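Local coordinates for Non-fluorescent flavoprotein (Photobacterium phosphoreum, PDB 1FVP) that binds flavin mononucleotide carrying a covalently attached myristate chain, and belongs to the bacterial luciferase family, at residues E101-L106 against L128-N133; G175-C180 against K211-D216. All coordinates share one frame; numbering follows the deposited sequence.

The two contacts illustrate how a barrel-like fold can be packed at separate places and still serve one ligand. Contact 1 lies deep in the protein, its centre about 7 Å from the centre of the chain, where one arginine of helix 100-116 reaches strand 126-134. Contact 2 is further out, its centre about 16 Å from that of the chain, and joins the turn just ahead of helix 178-190 to helix 207-227. Their centres are about 19 Å apart, although their nearest atoms come within about 3 Å without touching. Both touch the modified flavin: the far end of its myristate chain meets Val132 from contact 1 and Tyr177 and Cys180 from contact 2, three of the 15 residues of this pocket.

Contact 1: residues E101-L106 against L128-N133; sequences EERLKL and LMLHVN. With FMA (6-(3-tetradecanoic acid) flavine mononucleotide), chain D.
Arg103 reaches from its helix toward Leu128 on the strand, and the meeting is one of van der Waals packing with no hydrogen bond between the two segments. The arginine runs extended through CG and CD (chi2 171°), then bends at chi3 (57°), which swings the guanidinium round until NH1 lies 3.8 Å from Leu128 CD1. The aliphatic part of the same side chain also takes part, since Arg103 CD stands 4.2 Å from that methyl. The two side chains cross at about a right angle. On the strand side, Leu128 sets CG anti to its backbone N (chi1 -165°), and its end thereby comes nearer the helix than the direction of its bond to CB would suggest. Leu130 CD2 joins more loosely, 4.4 Å from Arg103 NH1, at the edge of the guanidinium and near its plane.

The contact lies within the beta-alpha-beta unit of strand 92-94, helix 100-116 and strand 126-134, the kind of unit from which the TIM-barrel-like fold of the luciferase family is built. Phe94 of the first strand touches both Arg103 and Leu128, while Phe197 of strand 195-199 touches Leu128 and Leu130.

Further along, Val132 turns to the ligand. Its two methyls rest against neighbouring carbons of the myristate chain, CG1 lying 3.6 Å from FMA C14 and CG2 3.5 Å from FMA C13.

Contact 2: residues G175-C180 against K211-D216; sequences GSYKDC and KSVMID. With FMA (6-(3-tetradecanoic acid) flavine mononucleotide), chain D.
Tyr177 projects toward Val213 and Asp216 from the short turn leading from strand 174-175, a parallel branch beside strand 126-134, into helix 178-190, in a protein whose family has a TIM-barrel-like fold. Its partners lie on helix 207-227, which follows strand 195-199 in the chain. The CB bond already heads for that helix, and with CG anti to the backbone N (chi1 -169°) the ring is carried on between helix and ligand. At the near end of the ring, Tyr177 CD1 meets two groups: FMA C15, the end of the myristate chain, at 3.7 Å, and Val213 CG1 at 4.2 Å, both approaching obliquely. The next atom, Tyr177 CE1, keeps to the ligand, 3.8 Å from FMA C15. Along another edge, Lys178 CE lies in the ring plane. Tyr177 CZ is 4.1 Å from Asp216 CB, and the tip, Tyr177 OH, is 3.8 Å from the same carbon. Leu217 and Gln220 of the same helix also touch the tyrosine. Nearby, Cys180 CB adds to the ligand wall, 3.7 Å from FMA C14. The Asp216 carboxylate stands almost perpendicular to the Tyr177 ring (87°), with OD2 4.2 Å above the ring plane and displaced toward its rim.

Contact 1: residues E101-L106 against L128-N133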
loop_
_atom_site.group_PDB
_atom_site.type_symbol
_atom_site.label_atom_id
_atom_site.label_comp_id
_atom_site.label_asym_id
_atom_site.label_seq_id
_atom_site.Cartn_x
_atom_site.Cartn_y
_atom_site.Cartn_z
ATOM N N GLU A 101 15.918 11.082 17.362
ATOM C CA GLU A 101 16.536 12.406 17.288
ATOM C C GLU A 101 16.421 12.913 15.854
ATOM O O GLU A 101 15.607 13.793 15.563
ATOM C CB GLU A 101 18.008 12.354 17.658
ATOM C CG GLU A 101 18.534 13.462 18.566
ATOM C CD GLU A 101 19.908 13.195 19.132
ATOM O OE1 GLU A 101 20.880 13.061 18.397
ATOM O OE2 GLU A 101 19.853 13.134 20.380
ATOM N N GLU A 102 17.235 12.335 14.990
ATOM C CA GLU A 102 17.302 12.646 13.573
ATOM C C GLU A 102 15.939 12.590 12.904
ATOM O O GLU A 102 15.623 13.439 12.045
ATOM C CB GLU A 102 18.219 11.705 12.804
ATOM C CG GLU A 102 18.204 11.825 11.276
ATOM C CD GLU A 102 19.135 10.843 10.621
ATOM O OE1 GLU A 102 19.444 9.792 11.177
ATOM O OE2 GLU A 102 19.560 11.175 9.493
ATOM N N ARG A 103 15.099 11.649 13.255
ATOM C CA ARG A 103 13.776 11.597 12.602
ATOM C C ARG A 103 12.964 12.787 13.081
ATOM O O ARG A 103 11.912 13.052 12.461
ATOM C CB ARG A 103 13.060 10.274 12.773
ATOM C CG ARG A 103 11.999 10.178 13.832
ATOM C CD ARG A 103 11.257 8.900 13.740
ATOM N NE ARG A 103 12.119 7.732 13.827
ATOM C CZ ARG A 103 11.783 6.717 14.647
ATOM N NH1 ARG A 103 10.715 6.714 15.431
ATOM N NH2 ARG A 103 12.578 5.633 14.646
ATOM N N LEU A 104 13.414 13.461 14.121
ATOM C CA LEU A 104 12.686 14.636 14.653
ATOM C C LEU A 104 13.113 15.882 13.887
ATOM O O LEU A 104 12.301 16.801 13.705
ATOM C CB LEU A 104 12.796 14.712 16.154
ATOM C CG LEU A 104 11.520 14.457 16.934
ATOM C CD1 LEU A 104 11.814 14.282 18.427
ATOM C CD2 LEU A 104 10.630 15.658 16.692
ATOM N N LYS A 105 14.351 15.844 13.444
ATOM C CA LYS A 105 14.922 16.903 12.623
ATOM C C LYS A 105 14.158 16.991 11.291
ATOM O O LYS A 105 14.205 18.059 10.634
ATOM C CB LYS A 105 16.377 16.623 12.264
ATOM C CG LYS A 105 17.275 16.451 13.483
ATOM C CD LYS A 105 18.615 15.841 13.097
ATOM C CE LYS A 105 19.650 16.876 12.703
ATOM N NZ LYS A 105 20.996 16.423 13.171
ATOM N N LEU A 106 13.481 15.931 10.879
ATOM C CA LEU A 106 12.738 15.916 9.612
ATOM C C LEU A 106 11.322 16.427 9.733
ATOM O O LEU A 106 10.891 17.004 8.699
ATOM C CB LEU A 106 12.893 14.564 8.917
ATOM C CG LEU A 106 14.346 14.141 8.741
ATOM C CD1 LEU A 106 14.518 12.708 9.192
ATOM C CD2 LEU A 106 14.707 14.247 7.273
ATOM N N LEU A 128 3.768 7.269 12.255
ATOM C CA LEU A 128 4.964 6.775 12.974
ATOM C C LEU A 128 5.059 5.259 12.903
ATOM O O LEU A 128 4.064 4.602 13.259
ATOM C CB LEU A 128 4.837 7.402 14.363
ATOM C CG LEU A 128 6.021 7.437 15.299
ATOM C CD1 LEU A 128 7.247 8.055 14.649
ATOM C CD2 LEU A 128 5.615 8.213 16.557
ATOM N N MET A 129 6.210 4.789 12.435
ATOM C CA MET A 129 6.491 3.372 12.272
ATOM C C MET A 129 7.493 2.841 13.326
ATOM O O MET A 129 8.714 3.069 13.192
ATOM C CB MET A 129 7.041 2.967 10.920
ATOM C CG MET A 129 6.442 3.586 9.721
ATOM S SD MET A 129 6.956 2.628 8.238
ATOM C CE MET A 129 8.737 2.685 8.434
ATOM N N LEU A 130 6.944 2.086 14.253
ATOM C CA LEU A 130 7.613 1.431 15.351
ATOM C C LEU A 130 7.478 -0.110 15.323
ATOM O O LEU A 130 6.470 -0.729 14.986
ATOM C CB LEU A 130 6.988 1.922 16.659
ATOM C CG LEU A 130 6.723 3.366 16.926
ATOM C CD1 LEU A 130 5.555 3.527 17.884
ATOM C CD2 LEU A 130 7.994 3.977 17.517
ATOM N N HIS A 131 8.545 -0.716 15.792
ATOM C CA HIS A 131 8.814 -2.130 15.961
ATOM C C HIS A 131 8.538 -2.588 17.384
ATOM O O HIS A 131 9.538 -2.842 18.085
ATOM C CB HIS A 131 10.319 -2.471 15.680
ATOM C CG HIS A 131 10.415 -3.380 14.511
ATOM N ND1 HIS A 131 11.078 -3.160 13.342
ATOM C CD2 HIS A 131 9.809 -4.595 14.378
ATOM C CE1 HIS A 131 10.893 -4.212 12.547
ATOM N NE2 HIS A 131 10.124 -5.087 13.133
ATOM N N VAL A 132 7.316 -2.697 17.833
ATOM C CA VAL A 132 7.016 -3.152 19.202
ATOM C C VAL A 132 7.511 -4.563 19.508
ATOM O O VAL A 132 7.648 -5.447 18.634
ATOM C CB VAL A 132 5.487 -3.062 19.411
ATOM C CG1 VAL A 132 4.966 -3.879 20.570
ATOM C CG2 VAL A 132 5.071 -1.611 19.593
ATOM N N ASN A 133 7.747 -4.775 20.793
ATOM C CA ASN A 133 8.185 -6.076 21.350
ATOM C C ASN A 133 7.965 -5.961 22.862
ATOM O O ASN A 133 8.838 -5.359 23.472
ATOM C CB ASN A 133 9.607 -6.446 20.989
ATOM C CG ASN A 133 10.040 -7.746 21.625
ATOM O OD1 ASN A 133 9.687 -7.981 22.771
ATOM N ND2 ASN A 133 10.774 -8.599 20.928
HETATM N N1 FMA D . -3.747 12.158 23.834
HETATM C C2 FMA D . -4.593 12.238 22.806
HETATM O O2 FMA D . -4.955 13.191 22.225
HETATM N N3 FMA D . -5.183 11.015 22.279
HETATM C C4 FMA D . -4.889 9.815 22.816
HETATM O O4 FMA D . -5.410 8.826 22.348
HETATM C C4A FMA D . -3.984 9.753 23.921
HETATM N N5 FMA D . -3.633 8.642 24.518
HETATM C C5A FMA D . -2.793 8.520 25.558
HETATM C C6 FMA D . -2.476 7.291 26.128
HETATM C C7 FMA D . -1.605 7.271 27.189
HETATM C C7M FMA D . -1.165 5.949 27.910
HETATM C C8 FMA D . -1.029 8.485 27.719
HETATM C C8M FMA D . -0.081 8.513 28.873
HETATM C C9 FMA D . -1.369 9.685 27.132
HETATM C C9A FMA D . -2.220 9.770 26.069
HETATM N N10 FMA D . -2.593 10.945 25.430
HETATM C C10 FMA D . -3.434 11.048 24.401
HETATM C C1B FMA D . -2.020 12.276 25.919
HETATM C C2B FMA D . -1.912 13.402 24.802
HETATM O O2B FMA D . -0.564 13.808 24.950
HETATM C C3B FMA D . -2.918 14.492 25.089
HETATM O "O3'" FMA D . -3.956 14.028 25.892
HETATM C C4B FMA D . -3.521 15.178 23.858
HETATM O "O4'" FMA D . -2.464 15.761 23.015
HETATM C C5B FMA D . -4.476 16.327 24.286
HETATM O "O5'" FMA D . -3.915 17.613 23.629
HETATM P P FMA D . -3.609 19.006 24.310
HETATM O O1P FMA D . -5.068 19.464 24.661
HETATM O O2P FMA D . -2.804 18.756 25.490
HETATM O O3P FMA D . -2.869 19.760 23.419
HETATM C "C1'" FMA D . -5.064 4.692 26.151
HETATM O "O1'" FMA D . -4.334 4.211 27.100
HETATM O "O2'" FMA D . -6.261 4.391 26.106
HETATM C "C2'" FMA D . -4.594 6.031 25.687
HETATM C "C3'" FMA D . -3.068 6.083 25.530
HETATM C "C4'" FMA D . -2.737 5.820 24.092
HETATM C "C5'" FMA D . -2.393 4.422 23.637
HETATM C "C6'" FMA D . -1.193 4.366 22.725
HETATM C "C7'" FMA D . -1.228 3.172 21.782
HETATM C "C8'" FMA D . -0.133 2.199 21.912
HETATM C "C9'" FMA D . 1.115 2.347 21.059
HETATM C C11 FMA D . 2.272 1.529 21.545
HETATM C C12 FMA D . 2.110 0.165 22.107
HETATM C C13 FMA D . 3.314 -0.644 22.458
HETATM C C14 FMA D . 3.081 -2.032 22.965
HETATM C C15 FMA D . 1.967 -2.165 23.965
#

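Contact 2: residues G175-C180 against K211-D216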
loop_
_atom_site.group_PDB
_atom_site.type_symbol
_atom_site.label_atom_id
_atom_site.label_comp_id
_atom_site.label_asym_id
_atom_site.label_seq_id
_atom_site.Cartn_x
_atom_site.Cartn_y
_atom_site.Cartn_z
ATOM N N GLY A 175 9.729 -3.557 26.168
ATOM C CA GLY A 175 9.645 -3.738 27.618
ATOM C C GLY A 175 8.256 -4.241 28.012
ATOM O O GLY A 175 7.518 -4.741 27.146
ATOM N N SER A 176 7.916 -4.108 29.276
ATOM C CA SER A 176 6.610 -4.521 29.805
ATOM C C SER A 176 5.493 -3.761 29.100
ATOM O O SER A 176 5.788 -2.908 28.258
ATOM C CB SER A 176 6.513 -4.167 31.281
ATOM O OG SER A 176 6.161 -2.802 31.483
ATOM N N TYR A 177 4.261 -4.011 29.494
ATOM C CA TYR A 177 3.134 -3.282 28.853
ATOM C C TYR A 177 3.159 -1.809 29.227
ATOM O O TYR A 177 3.542 -0.977 28.390
ATOM C CB TYR A 177 1.801 -3.946 29.094
ATOM C CG TYR A 177 0.575 -3.511 28.339
ATOM C CD1 TYR A 177 0.398 -3.751 26.972
ATOM C CD2 TYR A 177 -0.481 -2.899 29.026
ATOM C CE1 TYR A 177 -0.766 -3.366 26.306
ATOM C CE2 TYR A 177 -1.651 -2.516 28.382
ATOM C CZ TYR A 177 -1.785 -2.744 27.021
ATOM O OH TYR A 177 -2.953 -2.344 26.436
ATOM N N LYS A 178 2.782 -1.449 30.420
ATOM C CA LYS A 178 2.731 -0.078 30.922
ATOM C C LYS A 178 3.854 0.841 30.496
ATOM O O LYS A 178 3.586 2.035 30.244
ATOM C CB LYS A 178 2.608 -0.060 32.456
ATOM C CG LYS A 178 1.559 -1.057 32.993
ATOM C CD LYS A 178 0.264 -1.014 32.187
ATOM C CE LYS A 178 -0.706 -2.113 32.557
ATOM N NZ LYS A 178 -1.251 -1.865 33.918
ATOM N N ASP A 179 5.070 0.356 30.403
ATOM C CA ASP A 179 6.238 1.186 30.029
ATOM C C ASP A 179 6.290 1.331 28.517
ATOM O O ASP A 179 7.019 2.182 28.024
ATOM C CB ASP A 179 7.513 0.675 30.674
ATOM C CG ASP A 179 8.726 1.567 30.611
ATOM O OD1 ASP A 179 8.890 2.477 29.773
ATOM O OD2 ASP A 179 9.613 1.331 31.482
ATOM N N CYS A 180 5.542 0.507 27.825
ATOM C CA CYS A 180 5.429 0.523 26.360
ATOM C C CYS A 180 4.403 1.600 25.991
ATOM O O CYS A 180 4.649 2.432 25.107
ATOM C CB CYS A 180 5.055 -0.837 25.794
ATOM S SG CYS A 180 6.555 -1.797 25.474
ATOM N N LYS A 211 -0.564 -12.194 20.325
ATOM C CA LYS A 211 -2.036 -12.133 20.215
ATOM C C LYS A 211 -2.581 -11.436 21.456
ATOM O O LYS A 211 -3.581 -10.719 21.352
ATOM C CB LYS A 211 -2.707 -13.479 20.016
ATOM C CG LYS A 211 -4.209 -13.491 20.252
ATOM C CD LYS A 211 -4.810 -14.876 20.339
ATOM C CE LYS A 211 -4.210 -15.715 21.440
ATOM N NZ LYS A 211 -4.578 -15.296 22.823
ATOM N N SER A 212 -1.941 -11.614 22.593
ATOM C CA SER A 212 -2.410 -11.004 23.847
ATOM C C SER A 212 -2.080 -9.542 23.991
ATOM O O SER A 212 -2.877 -8.794 24.598
ATOM C CB SER A 212 -1.980 -11.826 25.052
ATOM O OG SER A 212 -2.804 -13.000 25.031
ATOM N N VAL A 213 -0.940 -9.152 23.453
ATOM C CA VAL A 213 -0.510 -7.753 23.485
ATOM C C VAL A 213 -1.305 -6.978 22.417
ATOM O O VAL A 213 -1.223 -5.746 22.419
ATOM C CB VAL A 213 0.987 -7.563 23.211
ATOM C CG1 VAL A 213 1.617 -6.688 24.290
ATOM C CG2 VAL A 213 1.749 -8.836 22.970
ATOM N N MET A 214 -1.991 -7.700 21.542
ATOM C CA MET A 214 -2.762 -7.050 20.471
ATOM C C MET A 214 -4.200 -6.808 20.895
ATOM O O MET A 214 -4.635 -5.647 20.924
ATOM C CB MET A 214 -2.653 -7.765 19.133
ATOM C CG MET A 214 -1.414 -7.288 18.399
ATOM S SD MET A 214 -1.331 -8.192 16.822
ATOM C CE MET A 214 -2.580 -7.330 15.868
ATOM N N ILE A 215 -4.905 -7.871 21.233
ATOM C CA ILE A 215 -6.303 -7.673 21.649
ATOM C C ILE A 215 -6.390 -6.947 22.977
ATOM O O ILE A 215 -7.522 -6.531 23.302
ATOM C CB ILE A 215 -7.174 -8.945 21.481
ATOM C CG1 ILE A 215 -7.623 -9.546 22.838
ATOM C CG2 ILE A 215 -6.531 -10.024 20.569
ATOM C CD1 ILE A 215 -9.192 -9.575 22.946
ATOM N N ASP A 216 -5.306 -6.760 23.705
ATOM C CA ASP A 216 -5.375 -6.035 24.980
ATOM C C ASP A 216 -5.733 -4.556 24.691
ATOM O O ASP A 216 -6.736 -4.051 25.185
ATOM C CB ASP A 216 -4.085 -5.951 25.778
ATOM C CG ASP A 216 -4.061 -6.931 26.934
ATOM O OD1 ASP A 216 -4.786 -7.932 26.789
ATOM O OD2 ASP A 216 -3.315 -6.579 27.877
HETATM N N1 FMA D . -3.747 12.158 23.834
HETATM C C2 FMA D . -4.593 12.238 22.806
HETATM O O2 FMA D . -4.955 13.191 22.225
HETATM N N3 FMA D . -5.183 11.015 22.279
HETATM C C4 FMA D . -4.889 9.815 22.816
HETATM O O4 FMA D . -5.410 8.826 22.348
HETATM C C4A FMA D . -3.984 9.753 23.921
HETATM N N5 FMA D . -3.633 8.642 24.518
HETATM C C5A FMA D . -2.793 8.520 25.558
HETATM C C6 FMA D . -2.476 7.291 26.128
HETATM C C7 FMA D . -1.605 7.271 27.189
HETATM C C7M FMA D . -1.165 5.949 27.910
HETATM C C8 FMA D . -1.029 8.485 27.719
HETATM C C8M FMA D . -0.081 8.513 28.873
HETATM C C9 FMA D . -1.369 9.685 27.132
HETATM C C9A FMA D . -2.220 9.770 26.069
HETATM N N10 FMA D . -2.593 10.945 25.430
HETATM C C10 FMA D . -3.434 11.048 24.401
HETATM C C1B FMA D . -2.020 12.276 25.919
HETATM C C2B FMA D . -1.912 13.402 24.802
HETATM O O2B FMA D . -0.564 13.808 24.950
HETATM C C3B FMA D . -2.918 14.492 25.089
HETATM O "O3'" FMA D . -3.956 14.028 25.892
HETATM C C4B FMA D . -3.521 15.178 23.858
HETATM O "O4'" FMA D . -2.464 15.761 23.015
HETATM C C5B FMA D . -4.476 16.327 24.286
HETATM O "O5'" FMA D . -3.915 17.613 23.629
HETATM P P FMA D . -3.609 19.006 24.310
HETATM O O1P FMA D . -5.068 19.464 24.661
HETATM O O2P FMA D . -2.804 18.756 25.490
HETATM O O3P FMA D . -2.869 19.760 23.419
HETATM C "C1'" FMA D . -5.064 4.692 26.151
HETATM O "O1'" FMA D . -4.334 4.211 27.100
HETATM O "O2'" FMA D . -6.261 4.391 26.106
HETATM C "C2'" FMA D . -4.594 6.031 25.687
HETATM C "C3'" FMA D . -3.068 6.083 25.530
HETATM C "C4'" FMA D . -2.737 5.820 24.092
HETATM C "C5'" FMA D . -2.393 4.422 23.637
HETATM C "C6'" FMA D . -1.193 4.366 22.725
HETATM C "C7'" FMA D . -1.228 3.172 21.782
HETATM C "C8'" FMA D . -0.133 2.199 21.912
HETATM C "C9'" FMA D . 1.115 2.347 21.059
HETATM C C11 FMA D . 2.272 1.529 21.545
HETATM C C12 FMA D . 2.110 0.165 22.107
HETATM C C13 FMA D . 3.314 -0.644 22.458
HETATM C C14 FMA D . 3.081 -2.032 22.965
HETATM C C15 FMA D . 1.967 -2.165 23.965
#